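Local atomic coordinates of computational Design of Enzyme (PDB entry 3TP4), a protein that is of unknown function but was computationally engineered, probably to carry an activated-serine catalytic triad on a glycosyl hydrolase family 26 barrel. Residues L131-L135 with E192-L196; V374-P380 with T392-G398; T400-T406 with A449-A455; V416-D420 with A431-P435; T444-T448 with V460-A466. All blocks are in the same frame, centred on the assembly; numbering follows the deposited sequence.

Contact 1: L131-L135 with E192-L196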
# COMPACT_ATOMS: atom_id res chain seq x y z
N LEU A 131 -10.22 12.40 7.46
CA LEU A 131 -10.36 10.95 7.40
C LEU A 131 -11.85 10.60 7.50
O LEU A 131 -12.40 9.92 6.63
CB LEU A 131 -9.57 10.28 8.52
CG LEU A 131 -9.43 8.76 8.50
CD1 LEU A 131 -8.88 8.29 7.17
CD2 LEU A 131 -8.54 8.32 9.65
N ARG A 132 -12.51 11.10 8.53
CA ARG A 132 -13.97 10.98 8.66
C ARG A 132 -14.73 11.43 7.41
O ARG A 132 -15.73 10.82 7.03
CB ARG A 132 -14.45 11.80 9.86
CG ARG A 132 -15.96 11.95 9.98
CD ARG A 132 -16.30 13.02 11.01
NE ARG A 132 -15.47 12.91 12.21
CZ ARG A 132 -15.41 13.81 13.18
NH1 ARG A 132 -16.14 14.92 13.11
NH2 ARG A 132 -14.63 13.61 14.23
N ALA A 133 -14.25 12.50 6.78
CA ALA A 133 -14.97 13.13 5.69
C ALA A 133 -15.08 12.29 4.42
O ALA A 133 -16.02 12.45 3.64
CB ALA A 133 -14.33 14.49 5.36
N VAL A 134 -14.11 11.40 4.20
CA VAL A 134 -14.10 10.60 2.98
C VAL A 134 -14.81 9.25 3.15
O VAL A 134 -15.06 8.55 2.17
CB VAL A 134 -12.65 10.37 2.44
CG1 VAL A 134 -11.99 11.70 2.08
CG2 VAL A 134 -11.81 9.59 3.44
N LEU A 135 -15.13 8.88 4.39
CA LEU A 135 -15.84 7.63 4.65
C LEU A 135 -17.27 7.71 4.11
O LEU A 135 -17.77 8.81 3.83
CB LEU A 135 -15.85 7.29 6.14
CG LEU A 135 -14.46 6.95 6.69
CD1 LEU A 135 -14.53 6.67 8.18
CD2 LEU A 135 -13.87 5.75 5.95
N GLU A 192 -11.21 4.25 11.77
CA GLU A 192 -11.61 4.98 10.58
C GLU A 192 -10.61 4.71 9.46
O GLU A 192 -10.99 4.60 8.29
CB GLU A 192 -11.72 6.48 10.88
CG GLU A 192 -12.90 6.86 11.79
CD GLU A 192 -13.02 8.38 11.94
OE1 GLU A 192 -12.24 8.98 12.71
OE2 GLU A 192 -13.89 8.98 11.28
N TYR A 193 -9.33 4.60 9.80
CA TYR A 193 -8.36 4.21 8.79
C TYR A 193 -8.71 2.82 8.22
O TYR A 193 -8.65 2.60 7.00
CB TYR A 193 -6.93 4.19 9.32
CG TYR A 193 -5.96 3.76 8.23
CD1 TYR A 193 -5.53 4.66 7.28
CD2 TYR A 193 -5.54 2.44 8.13
CE1 TYR A 193 -4.68 4.28 6.27
CE2 TYR A 193 -4.68 2.05 7.11
CZ TYR A 193 -4.25 2.97 6.19
OH TYR A 193 -3.42 2.60 5.18
N GLN A 194 -9.05 1.90 9.10
CA GLN A 194 -9.36 0.54 8.69
C GLN A 194 -10.58 0.51 7.76
O GLN A 194 -10.59 -0.21 6.77
CB GLN A 194 -9.59 -0.36 9.91
CG GLN A 194 -8.31 -0.65 10.69
CD GLN A 194 -8.59 -1.22 12.08
OE1 GLN A 194 -9.64 -0.97 12.67
NE2 GLN A 194 -7.64 -1.99 12.60
N GLU A 195 -11.60 1.31 8.06
CA GLU A 195 -12.77 1.31 7.18
C GLU A 195 -12.45 1.97 5.85
O GLU A 195 -12.98 1.56 4.82
CB GLU A 195 -13.99 1.96 7.84
CG GLU A 195 -14.49 1.19 9.06
CD GLU A 195 -14.73 -0.30 8.76
OE1 GLU A 195 -15.20 -0.64 7.65
OE2 GLU A 195 -14.45 -1.12 9.65
N LEU A 196 -11.56 2.97 5.86
CA LEU A 196 -11.16 3.63 4.61
C LEU A 196 -10.42 2.63 3.73
O LEU A 196 -10.70 2.52 2.53
CB LEU A 196 -10.24 4.84 4.89
CG LEU A 196 -9.43 5.38 3.70
CD1 LEU A 196 -10.34 5.88 2.59
CD2 LEU A 196 -8.44 6.50 4.11
O HOH W 1 -14.20 11.06 14.18
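E192 OE1 has two partners: S189 OG hydrogen-bonds to it, and a water that donates to it at 3.2 Å from water O to OE1 also accepts from R132 NH2. Arginine and glutamate thus meet through solvent. R132 NE and E192 OE2 stay 4.3 Å apart, opposite charges close but short of a salt bridge, with the guanidinium and carboxylate planes tilted by only 26° and OE2 lying near the edge of the guanidinium. The same OE2 rests against the arginine's aliphatic root, 3.2 Å from R132 CB.

Beneath this polar rim the short helix 130-134 packs leucines on helix 190-207. L131 has its CG anti to the backbone N (chi1 -171°), which carries the isobutyl group toward the other helix; CD1 touches L196 CD2 at 3.6 Å, while CD2 lies over the E192-Y193 backbone, 3.8 Å from Y193 N. L135, just past the helix, puts CD2 3.6 Å from L196 N and CD1 3.9 Å from E192 CB, so the glutamate stem sits between the two leucines. V134 CG2 adds a looser touch on L196 CD1. Replacing L131 by alanine would probably open a gap beside L196 CD2 and leave the E192 stem without one of its two leucine walls.

E195 starts toward L135, but its carboxylate leads away to H376 and R198. The chemistry is therefore mainly apolar burial within the barrel domain, edged by a hydrated charge pair; the poor order of R132 suggests that this outer link is weakly held.

Contact 2: V374-P380 with T392-G398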
# COMPACT_ATOMS: atom_id res chain seq x y z
N VAL A 374 -15.96 -12.23 5.48
CA VAL A 374 -15.62 -11.14 6.39
C VAL A 374 -16.84 -10.27 6.69
O VAL A 374 -17.69 -10.07 5.82
CB VAL A 374 -14.45 -10.29 5.82
CG1 VAL A 374 -14.88 -9.60 4.52
CG2 VAL A 374 -13.97 -9.27 6.84
N VAL A 375 -16.95 -9.78 7.92
CA VAL A 375 -17.97 -8.79 8.23
C VAL A 375 -17.31 -7.59 8.91
O VAL A 375 -16.47 -7.75 9.80
CB VAL A 375 -19.17 -9.36 9.04
CG1 VAL A 375 -18.71 -9.95 10.39
CG2 VAL A 375 -20.24 -8.29 9.26
N HIS A 376 -17.65 -6.40 8.46
CA HIS A 376 -17.21 -5.20 9.17
C HIS A 376 -18.25 -4.09 9.06
O HIS A 376 -19.04 -4.04 8.11
CB HIS A 376 -15.82 -4.73 8.69
CG HIS A 376 -15.76 -4.40 7.23
ND1 HIS A 376 -15.73 -3.10 6.77
CD2 HIS A 376 -15.68 -5.20 6.14
CE1 HIS A 376 -15.66 -3.12 5.45
NE2 HIS A 376 -15.62 -4.38 5.04
N ILE A 377 -18.25 -3.22 10.05
CA ILE A 377 -19.17 -2.09 10.10
C ILE A 377 -18.49 -0.86 9.51
O ILE A 377 -17.62 -0.27 10.15
CB ILE A 377 -19.61 -1.79 11.56
CG1 ILE A 377 -20.36 -3.00 12.13
CG2 ILE A 377 -20.48 -0.53 11.59
CD1 ILE A 377 -20.46 -3.03 13.70
N ALA A 378 -18.87 -0.49 8.29
CA ALA A 378 -18.25 0.63 7.60
C ALA A 378 -18.66 1.96 8.22
O ALA A 378 -17.91 2.94 8.15
CB ALA A 378 -18.63 0.63 6.11
N SER A 379 -19.87 2.00 8.78
CA SER A 379 -20.31 3.17 9.53
C SER A 379 -21.36 2.79 10.55
O SER A 379 -22.30 2.05 10.25
CB SER A 379 -20.81 4.28 8.59
OG SER A 379 -21.98 3.89 7.91
N PRO A 380 -21.20 3.28 11.79
CA PRO A 380 -20.08 4.14 12.21
C PRO A 380 -18.82 3.32 12.46
O PRO A 380 -18.89 2.26 13.06
CB PRO A 380 -20.60 4.75 13.52
CG PRO A 380 -21.53 3.74 14.06
CD PRO A 380 -22.18 3.09 12.87
N THR A 392 -26.70 6.61 9.51
CA THR A 392 -26.90 5.36 8.78
C THR A 392 -25.86 4.34 9.20
O THR A 392 -24.67 4.62 9.12
CB THR A 392 -26.80 5.59 7.27
OG1 THR A 392 -27.74 6.59 6.89
CG2 THR A 392 -27.10 4.31 6.51
N VAL A 393 -26.31 3.17 9.65
CA VAL A 393 -25.41 2.06 9.91
C VAL A 393 -25.19 1.31 8.60
O VAL A 393 -26.15 0.97 7.90
CB VAL A 393 -25.98 1.08 10.95
CG1 VAL A 393 -25.04 -0.10 11.12
CG2 VAL A 393 -26.22 1.76 12.30
N ARG A 394 -23.93 1.08 8.26
CA ARG A 394 -23.60 0.33 7.05
C ARG A 394 -22.73 -0.85 7.43
O ARG A 394 -21.69 -0.68 8.06
CB ARG A 394 -22.82 1.21 6.06
CG ARG A 394 -23.63 2.38 5.49
CD ARG A 394 -22.73 3.31 4.65
NE ARG A 394 -23.49 4.43 4.10
CZ ARG A 394 -23.73 5.57 4.75
NH1 ARG A 394 -23.26 5.75 5.98
NH2 ARG A 394 -24.45 6.52 4.17
N VAL A 395 -23.17 -2.04 7.05
CA VAL A 395 -22.38 -3.24 7.26
C VAL A 395 -22.03 -3.89 5.93
O VAL A 395 -22.90 -4.08 5.06
CB VAL A 395 -23.13 -4.26 8.14
CG1 VAL A 395 -22.29 -5.54 8.28
CG2 VAL A 395 -23.47 -3.66 9.52
N ARG A 396 -20.75 -4.22 5.77
CA ARG A 396 -20.26 -4.97 4.62
C ARG A 396 -20.06 -6.44 5.03
O ARG A 396 -19.32 -6.73 5.98
CB ARG A 396 -18.95 -4.36 4.11
CG ARG A 396 -18.24 -5.13 3.00
CD ARG A 396 -19.14 -5.44 1.83
NE ARG A 396 -18.45 -6.18 0.78
CZ ARG A 396 -19.02 -6.59 -0.35
NH1 ARG A 396 -20.31 -6.33 -0.58
NH2 ARG A 396 -18.32 -7.25 -1.24
N VAL A 397 -20.72 -7.35 4.34
CA VAL A 397 -20.43 -8.76 4.51
C VAL A 397 -19.92 -9.28 3.17
O VAL A 397 -20.66 -9.27 2.18
CB VAL A 397 -21.67 -9.57 4.91
CG1 VAL A 397 -21.27 -10.98 5.32
CG2 VAL A 397 -22.42 -8.87 6.03
N GLY A 398 -18.67 -9.72 3.14
CA GLY A 398 -18.07 -10.19 1.90
C GLY A 398 -17.69 -11.66 1.91
O GLY A 398 -17.49 -12.28 2.97
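V375, I377, V395 and V397 form the tight face of this antiparallel pair. V375 CG2 sits 3.6 Å from V395 CG1 and meets V397 CG2, while I377 CG1 reaches V395 CG2; A449 and A451 close over this row. Paired backbone bonds join V374 to G398 and H376 to R396. Then the register slips: A378 N and S379 N both bond weakly to R394 O, and R394 N returns a 2.7 Å bond to S379 O.

The opposite face, with H376, S379, R394 and R396, is more polar, both arginines partly exposed. R396 CB lies over the H376 ring, a CH-pi contact 3.9 Å from the centroid; R396 forms a salt bridge with D206 and H376 NE2 a hydrogen bond with E202, both in the barrel domain. The buried S379 OG donates to T392 O and accepts from R394 NH1, both at 3.0 Å, the latter in the guanidinium plane; T392 CG2 covers one face of that group. With a leucine in place of R394, S379 OG would probably lose its donor and T392 CG2 the flat group it lies against. A378 and S379 facing R394 make a classic beta bulge on outermost strand 374-379 of an Ig-like beta-sandwich.

Contact 3: T400-T406 with A449-A455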
# COMPACT_ATOMS: atom_id res chain seq x y z
N THR A 400 -19.28 -14.38 1.09
CA THR A 400 -20.28 -15.44 1.28
C THR A 400 -21.65 -14.89 0.91
O THR A 400 -21.81 -13.68 0.83
CB THR A 400 -20.29 -15.95 2.76
OG1 THR A 400 -21.31 -16.95 2.92
CG2 THR A 400 -20.56 -14.80 3.73
N ASP A 401 -22.62 -15.78 0.68
CA ASP A 401 -24.01 -15.36 0.49
C ASP A 401 -24.63 -15.00 1.83
O ASP A 401 -24.39 -15.68 2.83
CB ASP A 401 -24.84 -16.48 -0.14
CG ASP A 401 -24.55 -16.68 -1.62
OD1 ASP A 401 -23.88 -15.82 -2.22
OD2 ASP A 401 -25.01 -17.70 -2.17
N VAL A 402 -25.45 -13.96 1.86
CA VAL A 402 -25.97 -13.44 3.12
C VAL A 402 -27.48 -13.43 3.11
O VAL A 402 -28.08 -12.90 2.18
CB VAL A 402 -25.49 -11.99 3.36
CG1 VAL A 402 -25.95 -11.50 4.72
CG2 VAL A 402 -23.98 -11.90 3.21
N GLN A 403 -28.11 -13.96 4.16
CA GLN A 403 -29.57 -13.95 4.22
C GLN A 403 -30.11 -12.79 5.02
O GLN A 403 -31.16 -12.25 4.71
CB GLN A 403 -30.15 -15.26 4.78
CG GLN A 403 -29.71 -16.51 4.05
CD GLN A 403 -29.21 -17.58 5.01
OE1 GLN A 403 -30.00 -18.20 5.72
NE2 GLN A 403 -27.89 -17.79 5.05
N SER A 404 -29.39 -12.40 6.07
CA SER A 404 -29.88 -11.32 6.91
C SER A 404 -28.76 -10.78 7.78
O SER A 404 -27.74 -11.45 7.98
CB SER A 404 -31.03 -11.80 7.80
OG SER A 404 -30.57 -12.72 8.77
N VAL A 405 -28.95 -9.56 8.26
CA VAL A 405 -27.98 -8.92 9.14
C VAL A 405 -28.80 -8.13 10.14
O VAL A 405 -29.69 -7.36 9.77
CB VAL A 405 -27.04 -7.95 8.38
CG1 VAL A 405 -26.03 -7.34 9.33
CG2 VAL A 405 -26.32 -8.66 7.22
N THR A 406 -28.50 -8.33 11.42
CA THR A 406 -29.14 -7.56 12.48
C THR A 406 -28.05 -6.84 13.24
O THR A 406 -26.89 -7.27 13.26
CB THR A 406 -29.93 -8.47 13.44
OG1 THR A 406 -29.05 -9.45 14.00
CG2 THR A 406 -31.08 -9.18 12.71
N ALA A 449 -22.76 -6.17 14.79
CA ALA A 449 -23.42 -6.70 13.60
C ALA A 449 -23.36 -8.21 13.59
O ALA A 449 -22.29 -8.80 13.79
CB ALA A 449 -22.77 -6.14 12.34
N THR A 450 -24.50 -8.84 13.35
CA THR A 450 -24.56 -10.28 13.25
C THR A 450 -25.16 -10.68 11.91
O THR A 450 -26.35 -10.45 11.64
CB THR A 450 -25.37 -10.87 14.41
OG1 THR A 450 -24.79 -10.44 15.65
CG2 THR A 450 -25.39 -12.40 14.35
N ALA A 451 -24.33 -11.28 11.06
CA ALA A 451 -24.77 -11.71 9.74
C ALA A 451 -25.06 -13.21 9.70
O ALA A 451 -24.24 -14.02 10.15
CB ALA A 451 -23.72 -11.34 8.71
N THR A 452 -26.22 -13.57 9.17
CA THR A 452 -26.57 -14.97 8.94
C THR A 452 -26.24 -15.31 7.50
O THR A 452 -26.84 -14.77 6.56
CB THR A 452 -28.06 -15.19 9.22
OG1 THR A 452 -28.31 -14.92 10.61
CG2 THR A 452 -28.49 -16.63 8.90
N THR A 453 -25.26 -16.19 7.32
CA THR A 453 -24.69 -16.45 6.00
C THR A 453 -24.44 -17.92 5.67
O THR A 453 -24.53 -18.80 6.55
CB THR A 453 -23.34 -15.71 5.82
OG1 THR A 453 -22.27 -16.51 6.33
CG2 THR A 453 -23.37 -14.37 6.55
N ALA A 454 -24.11 -18.17 4.41
CA ALA A 454 -23.78 -19.50 3.92
C ALA A 454 -22.49 -20.04 4.55
O ALA A 454 -22.22 -21.25 4.49
CB ALA A 454 -23.69 -19.50 2.40
N ALA A 455 -21.71 -19.15 5.15
CA ALA A 455 -20.48 -19.54 5.83
C ALA A 455 -20.69 -19.61 7.35
O ALA A 455 -19.73 -19.74 8.12
CB ALA A 455 -19.36 -18.56 5.50
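T400-T406 and A449-A455 form an antiparallel pair of the Ig-like domain, interrupted by a classic beta bulge in which Q403 and S404 both face T452. Backbone bonds set the register. T406 and T450 exchange two, T406 N to T450 O at 3.0 Å and T450 N to T406 O at 2.9 Å. At the bulge, Q403 N gives to T452 O at 2.8 Å, whereas T452 N gives to S404 O. The ladder ends with A454 N bonded to D401 O.

Apolar contacts lie on the side of V402, V405, A451 and T453, which looks into the sandwich. V405 CG2 meets A451 CB at 4.0 Å, and V397 and W429 pack on the two valines from across the domain. V402 CG2 touches T453 CG2 more loosely.

On the S404 and T452 face, S404 OG lies 3.6 Å from T452 CB. At the corner, the Q403 chain, bent at chi2 (131°), folds back so that its amide lies alongside the T452-T453 backbone, a pose that may owe something to a crystal neighbour.

At the strand end, T453 forms an ST turn: its OG1 accepts from A455 N at 2.9 Å and also hydrogen-bonds G456 O. T400 crosses T453 at about a right angle, its methyl CG2 resting 3.6 Å from T453 OG1.

Contact 4: V416-D420 with A431-P435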
# COMPACT_ATOMS: atom_id res chain seq x y z
N VAL A 416 -29.85 -1.37 23.96
CA VAL A 416 -30.66 -0.18 23.84
C VAL A 416 -31.45 -0.18 22.53
O VAL A 416 -32.54 0.39 22.44
CB VAL A 416 -29.76 1.07 23.91
CG1 VAL A 416 -30.41 2.25 23.21
CG2 VAL A 416 -29.44 1.40 25.37
N ASP A 417 -30.90 -0.81 21.50
CA ASP A 417 -31.55 -0.82 20.20
C ASP A 417 -31.26 -2.11 19.45
O ASP A 417 -30.17 -2.68 19.57
CB ASP A 417 -31.09 0.38 19.37
CG ASP A 417 -32.25 1.18 18.81
OD1 ASP A 417 -33.30 0.57 18.51
OD2 ASP A 417 -32.10 2.42 18.69
N THR A 418 -32.23 -2.58 18.68
CA THR A 418 -32.04 -3.71 17.78
C THR A 418 -32.50 -3.34 16.37
O THR A 418 -33.64 -2.90 16.18
CB THR A 418 -32.78 -4.95 18.30
OG1 THR A 418 -32.31 -5.24 19.62
CG2 THR A 418 -32.52 -6.15 17.40
N LEU A 419 -31.62 -3.49 15.38
CA LEU A 419 -31.93 -3.07 14.01
C LEU A 419 -31.88 -4.25 13.04
O LEU A 419 -30.96 -5.05 13.09
CB LEU A 419 -30.94 -2.01 13.54
CG LEU A 419 -30.77 -0.82 14.49
CD1 LEU A 419 -29.64 0.08 14.03
CD2 LEU A 419 -32.08 -0.06 14.61
N ASP A 420 -32.88 -4.34 12.18
CA ASP A 420 -32.87 -5.31 11.10
C ASP A 420 -32.42 -4.60 9.81
O ASP A 420 -33.12 -3.73 9.31
CB ASP A 420 -34.27 -5.91 10.95
CG ASP A 420 -34.30 -7.16 10.09
OD1 ASP A 420 -33.23 -7.79 9.91
OD2 ASP A 420 -35.40 -7.51 9.59
N ALA A 431 -29.31 0.38 7.88
CA ALA A 431 -30.49 0.77 8.64
C ALA A 431 -30.22 2.12 9.27
O ALA A 431 -29.06 2.46 9.54
CB ALA A 431 -30.80 -0.26 9.73
N PRO A 432 -31.28 2.90 9.51
CA PRO A 432 -31.08 4.17 10.22
C PRO A 432 -30.85 3.90 11.71
O PRO A 432 -31.37 2.91 12.22
CB PRO A 432 -32.42 4.89 10.01
CG PRO A 432 -33.43 3.76 9.88
CD PRO A 432 -32.69 2.66 9.16
N TRP A 433 -30.08 4.73 12.39
CA TRP A 433 -29.89 4.59 13.83
C TRP A 433 -29.98 5.96 14.52
O TRP A 433 -29.24 6.87 14.19
CB TRP A 433 -28.54 3.92 14.15
CG TRP A 433 -28.23 3.84 15.63
CD1 TRP A 433 -29.09 3.55 16.65
CD2 TRP A 433 -26.95 4.08 16.24
NE1 TRP A 433 -28.42 3.58 17.86
CE2 TRP A 433 -27.11 3.91 17.63
CE3 TRP A 433 -25.69 4.43 15.74
CZ2 TRP A 433 -26.06 4.07 18.53
CZ3 TRP A 433 -24.64 4.59 16.64
CH2 TRP A 433 -24.83 4.41 18.01
N SER A 434 -30.90 6.08 15.48
CA SER A 434 -31.06 7.32 16.23
C SER A 434 -30.63 7.11 17.68
O SER A 434 -31.46 6.79 18.53
CB SER A 434 -32.52 7.79 16.19
OG SER A 434 -32.95 7.99 14.86
N PRO A 435 -29.34 7.28 17.97
CA PRO A 435 -28.80 6.98 19.30
C PRO A 435 -29.69 7.50 20.44
O PRO A 435 -29.83 8.71 20.60
CB PRO A 435 -27.46 7.71 19.30
CG PRO A 435 -27.04 7.73 17.87
CD PRO A 435 -28.31 7.83 17.06
O HOH W 2 -32.77 3.77 16.34
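The W433 indole meets D417 at its edge: OD2 lies in the ring plane, 3.8 Å from CD1 and 3.9 Å from NE1, and the carboxylate is turned 73° to the ring. One indole face is covered by P435, whose CG stands 3.7 Å above the plane over the ring centre. W433 CG is anti to the backbone N (chi1 175°), which sends the indole inward toward V393, T444 and V464.

D417 also reaches the other strand through solvent, since a water donates to OD2 at 2.8 Å and accepts from S434 N. Next along the strand face, L419 puts CD1 3.8 Å from P432 O and 4.0 Å from W433 CB, crossing the tryptophan at about a right angle, and its CB meets A431 CB at 4.2 Å.

These strands belong to the hairpin 414-423/429-433, but here their axes are 7.5 Å apart. L419 and D417 take their backbone bonds from strand 402-411, A431 and W433 from strand 391-398. The hairpin has thus splayed, its arms joining different neighbours in the Ig-like sandwich. With no backbone ladder across the opening, the L419 end is held by apolar packing, while the D417 end probably depends on its water link to S434 N.

Contact 5: T444-T448 with V460-A466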
# COMPACT_ATOMS: atom_id res chain seq x y z
N THR A 444 -25.82 3.48 23.01
CA THR A 444 -25.20 4.24 21.93
C THR A 444 -23.68 4.17 22.02
O THR A 444 -23.03 5.21 22.07
CB THR A 444 -25.63 5.73 21.98
OG1 THR A 444 -24.46 6.56 22.04
CG2 THR A 444 -26.49 6.02 23.20
N TYR A 445 -23.12 2.97 22.02
CA TYR A 445 -21.72 2.81 22.41
C TYR A 445 -21.05 1.55 21.84
O TYR A 445 -20.02 1.66 21.20
CB TYR A 445 -21.59 2.85 23.93
CG TYR A 445 -20.65 3.92 24.42
CD1 TYR A 445 -21.10 5.21 24.65
CD2 TYR A 445 -19.31 3.64 24.65
CE1 TYR A 445 -20.24 6.19 25.09
CE2 TYR A 445 -18.44 4.60 25.09
CZ TYR A 445 -18.92 5.88 25.31
OH TYR A 445 -18.05 6.85 25.76
N THR A 446 -21.62 0.37 22.07
CA THR A 446 -21.15 -0.81 21.33
C THR A 446 -22.18 -1.21 20.26
O THR A 446 -23.37 -1.33 20.53
CB THR A 446 -20.83 -2.02 22.24
OG1 THR A 446 -22.05 -2.57 22.76
CG2 THR A 446 -19.92 -1.61 23.39
N VAL A 447 -21.69 -1.39 19.05
CA VAL A 447 -22.54 -1.69 17.89
C VAL A 447 -22.10 -3.04 17.31
O VAL A 447 -21.01 -3.15 16.77
CB VAL A 447 -22.39 -0.59 16.83
CG1 VAL A 447 -23.28 -0.88 15.61
CG2 VAL A 447 -22.72 0.76 17.42
N THR A 448 -22.95 -4.05 17.47
CA THR A 448 -22.58 -5.41 17.08
C THR A 448 -23.43 -5.90 15.91
O THR A 448 -24.65 -6.00 16.03
CB THR A 448 -22.74 -6.39 18.25
OG1 THR A 448 -21.88 -5.98 19.32
CG2 THR A 448 -22.38 -7.80 17.82
N VAL A 460 -19.21 -8.90 14.44
CA VAL A 460 -18.18 -7.91 14.63
C VAL A 460 -18.78 -6.84 15.52
O VAL A 460 -19.99 -6.59 15.45
CB VAL A 460 -17.72 -7.33 13.29
CG1 VAL A 460 -18.90 -6.63 12.56
CG2 VAL A 460 -16.54 -6.38 13.48
N THR A 461 -17.95 -6.23 16.36
CA THR A 461 -18.38 -5.17 17.27
C THR A 461 -17.54 -3.91 17.09
O THR A 461 -16.31 -3.96 17.12
CB THR A 461 -18.30 -5.61 18.74
OG1 THR A 461 -19.16 -6.73 18.94
CG2 THR A 461 -18.72 -4.48 19.67
N ASN A 462 -18.21 -2.78 16.86
CA ASN A 462 -17.55 -1.48 16.87
C ASN A 462 -17.93 -0.72 18.14
O ASN A 462 -19.08 -0.76 18.58
CB ASN A 462 -17.94 -0.63 15.65
CG ASN A 462 -17.26 -1.07 14.38
OD1 ASN A 462 -16.60 -2.12 14.34
ND2 ASN A 462 -17.43 -0.29 13.32
N GLU A 463 -16.96 -0.02 18.71
CA GLU A 463 -17.22 0.81 19.88
C GLU A 463 -17.20 2.28 19.48
O GLU A 463 -16.19 2.77 18.97
CB GLU A 463 -16.18 0.52 20.97
CG GLU A 463 -16.61 0.96 22.36
CD GLU A 463 -15.94 0.16 23.46
OE1 GLU A 463 -14.93 -0.52 23.17
OE2 GLU A 463 -16.43 0.21 24.60
N VAL A 464 -18.31 2.98 19.67
CA VAL A 464 -18.41 4.35 19.18
C VAL A 464 -18.97 5.31 20.22
O VAL A 464 -19.53 4.89 21.23
CB VAL A 464 -19.28 4.44 17.91
CG1 VAL A 464 -18.80 3.45 16.83
CG2 VAL A 464 -20.72 4.16 18.25
N ALA A 465 -18.83 6.60 19.98
CA ALA A 465 -19.37 7.59 20.91
C ALA A 465 -20.48 8.36 20.23
O ALA A 465 -20.47 8.54 19.02
CB ALA A 465 -18.28 8.53 21.38
N ALA A 466 -21.47 8.80 21.01
CA ALA A 466 -22.49 9.69 20.47
C ALA A 466 -22.34 11.08 21.06
O ALA A 466 -22.09 11.23 22.26
CB ALA A 466 -23.89 9.15 20.73
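Y445 O accepts from V464 N at 2.6 Å, the shortest of the backbone bonds joining these strands. V447 and N462 satisfy each other in both directions, V447 N to N462 O at 2.7 Å and N462 N to V447 O at 2.8 Å. V464 O has no N-H from this partner; it accepts a CA-H contact from Y445 CA at 3.2 Å and lies over one face of the Y445 ring, 3.5 Å above its plane and offset toward the rim. T444 O, buried by the contact, finds no polar partner.

The pairing belongs to the antiparallel beta hairpin 446-453/456-466 of the Ig-like domain. On its outward face T448 OG1 and T461 OG1 share a hydrogen bond of 2.8 Å; each OG1 is anti to its own carbonyl carbon (chi1 -61° in both), which brings them together across a non-hydrogen-bonded pair. T446 OG1 turns instead to A410 O, weakly. The other face is apolar around V447 CG2, 4.0 Å from V464 CG2, with I377 packed on V447. N462 ND2 leaves the hairpin on this side to donate to P380 O and, more weakly, to I377 O, while E463 N donates to D382 OD2.

Overall arrangement
Contact 1 lies in the barrel domain; contacts 2 to 5 follow it in the chain and build the Ig-like sandwich. Contacts 1 and 2 have centres 13 Å apart and touch through polar side chains. Within the sandwich, contacts 2 and 4 meet where strands 391-398 and 429-433 are neighbours, and contacts 3 and 5 share strand 446-453, their segments alternating along the chain. Contact 4 is nested within the loop closed by contact 3, and its centre lies 11 Å from that of contact 5. Contacts 2 to 5 thus tie the strands of one Ig-like domain together, while contacts 1 and 2 mark where that domain meets the barrel.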